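Local coordinates for immune protein (Enterobacter cloacae, PDB 6D7Y) that binds the toxic C-terminal tip of CdiA and probably neutralises it as the immunity protein of a contact-dependent growth inhibition system, at residues S55-N60 / G92-G97. Numbering follows the deposited sequence.
Sequences SFLGFN and GGVDVG
Val94 meets Leu57 and Phe56 through its two methyl branches: CG2 makes the touch with Leu57, and CG1 is marginally the nearer branch to the Phe56 ring. CG2 of Val94 lies 4.1 Å from CD2 of Leu57, a single methyl-to-methyl touch; the two side chains cross at about a right angle. Leu57 does not leave its helix straight toward the strand; chi1 -64° sets CG beside the backbone N, anti to the carbonyl carbon, and from there CD2 reaches toward the strand. The other branch of Val94, CG1, makes a looser approach to the edge of the Phe56 ring, near the ring plane, at 4.5 Å from CE2. Val94 places CG1 anti to the backbone N (chi1 176°), which leaves CG2 anti to the carbonyl carbon and turned to the leucine. The contact is thin, 84 Å² over both sides, and wholly apolar. The backbones stay well apart, with CA of Leu57 and CA of Val94 9.0 Å from each other. It joins the C-terminal part of helix 50-58 to the start of strand 93-102 in an antiparallel sheet with helices packed on it. Strand 78-90 is the neighbour of strand 93-102, and its Val87 and Lys89 touch Phe56, while Lys89 also reaches Val94; Phe65 of strand 63-75 stacks edge-to-face with the Phe56 ring. Leu17 of helix 17-25 packs on Leu57 and also on Val96, two residues along the strand from Val94. Among polar groups, the carbonyl oxygens of Leu57 and Phe59 both accept hydrogen bonds from Lys89 NZ, which ties this part of the chain to strand 78-90. In the backbone from Ser55 to Phe59 the bonds are weak, Gly58 N to Ser55 O at 3.3 Å and Phe59 N to Phe56 O at 3.4 Å.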
loop_
_atom_site.group_PDB
_atom_site.type_symbol
_atom_site.label_atom_id
_atom_site.label_comp_id
_atom_site.label_asym_id
_atom_site.label_seq_id
_atom_site.Cartn_x
_atom_site.Cartn_y
_atom_site.Cartn_z
ATOM N N SER B 55 14.323 9.993 7.614
ATOM C CA SER B 55 14.019 11.412 7.394
ATOM C C SER B 55 12.523 11.621 7.348
ATOM O O SER B 55 12.016 12.589 7.889
ATOM C CB SER B 55 14.627 11.905 6.084
ATOM O OG SER B 55 16.027 11.825 6.145
ATOM N N PHE B 56 11.827 10.712 6.679
ATOM C CA PHE B 56 10.363 10.768 6.583
ATOM C C PHE B 56 9.748 10.746 7.987
ATOM O O PHE B 56 8.906 11.581 8.312
ATOM C CB PHE B 56 9.855 9.604 5.719
ATOM C CG PHE B 56 8.360 9.427 5.731
ATOM C CD1 PHE B 56 7.543 10.221 4.937
ATOM C CD2 PHE B 56 7.776 8.445 6.517
ATOM C CE1 PHE B 56 6.161 10.054 4.941
ATOM C CE2 PHE B 56 6.397 8.271 6.528
ATOM C CZ PHE B 56 5.589 9.079 5.742
ATOM N N LEU B 57 10.218 9.821 8.822
ATOM C CA LEU B 57 9.710 9.674 10.189
ATOM C C LEU B 57 10.103 10.806 11.127
ATOM O O LEU B 57 9.370 11.109 12.061
ATOM C CB LEU B 57 10.149 8.343 10.779
ATOM C CG LEU B 57 9.587 7.127 10.053
ATOM C CD1 LEU B 57 10.241 5.864 10.573
ATOM C CD2 LEU B 57 8.061 7.053 10.151
ATOM N N GLY B 58 11.252 11.423 10.883
ATOM C CA GLY B 58 11.716 12.523 11.726
ATOM C C GLY B 58 11.145 13.875 11.341
ATOM O O GLY B 58 11.372 14.856 12.044
ATOM N N PHE B 59 10.395 13.935 10.239
ATOM C CA PHE B 59 9.838 15.207 9.776
ATOM C C PHE B 59 8.832 15.794 10.763
ATOM O O PHE B 59 7.906 15.112 11.198
ATOM C CB PHE B 59 9.189 15.051 8.395
ATOM C CG PHE B 59 8.798 16.359 7.757
ATOM C CD1 PHE B 59 9.749 17.128 7.078
ATOM C CD2 PHE B 59 7.489 16.819 7.814
ATOM C CE1 PHE B 59 9.397 18.332 6.482
ATOM C CE2 PHE B 59 7.132 18.020 7.218
ATOM C CZ PHE B 59 8.087 18.779 6.553
ATOM N N ASN B 60 9.019 17.069 11.088
ATOM C CA ASN B 60 8.149 17.774 12.019
ATOM C C ASN B 60 6.840 18.164 11.311
ATOM O O ASN B 60 6.765 19.213 10.664
ATOM C CB ASN B 60 8.886 19.012 12.560
ATOM C CG ASN B 60 8.110 19.746 13.639
ATOM O OD1 ASN B 60 7.282 19.163 14.336
ATOM N ND2 ASN B 60 8.403 21.030 13.803
ATOM N N GLY B 92 -2.229 10.207 14.081
ATOM C CA GLY B 92 -2.450 8.844 14.574
ATOM C C GLY B 92 -1.415 7.780 14.220
ATOM O O GLY B 92 -1.462 6.684 14.774
ATOM N N GLY B 93 -0.493 8.074 13.298
ATOM C CA GLY B 93 0.527 7.092 12.918
ATOM C C GLY B 93 0.913 7.113 11.447
ATOM O O GLY B 93 0.925 8.173 10.823
ATOM N N VAL B 94 1.190 5.928 10.896
ATOM C CA VAL B 94 1.615 5.766 9.509
ATOM C C VAL B 94 0.819 4.669 8.777
ATOM O O VAL B 94 0.576 3.595 9.321
ATOM C CB VAL B 94 3.116 5.415 9.441
ATOM C CG1 VAL B 94 3.561 5.148 8.002
ATOM C CG2 VAL B 94 3.947 6.535 10.051
ATOM N N ASP B 95 0.419 4.963 7.536
ATOM C CA ASP B 95 -0.294 4.008 6.695
ATOM C C ASP B 95 0.502 3.827 5.394
ATOM O O ASP B 95 1.194 4.743 4.951
ATOM C CB ASP B 95 -1.676 4.514 6.268
ATOM C CG ASP B 95 -2.693 4.558 7.373
ATOM O OD1 ASP B 95 -2.405 4.282 8.559
ATOM O OD2 ASP B 95 -3.844 4.883 7.022
ATOM N N VAL B 96 0.384 2.644 4.804
ATOM C CA VAL B 96 0.998 2.313 3.527
ATOM C C VAL B 96 -0.169 1.836 2.671
ATOM O O VAL B 96 -0.886 0.928 3.055
ATOM C CB VAL B 96 2.076 1.231 3.669
ATOM C CG1 VAL B 96 2.595 0.806 2.311
ATOM C CG2 VAL B 96 3.213 1.730 4.570
ATOM N N GLY B 97 -0.401 2.464 1.514
ATOM C CA GLY B 97 -1.501 2.068 0.693
ATOM C C GLY B 97 -1.086 1.829 -0.725
ATOM O O GLY B 97 -0.105 2.403 -1.167
#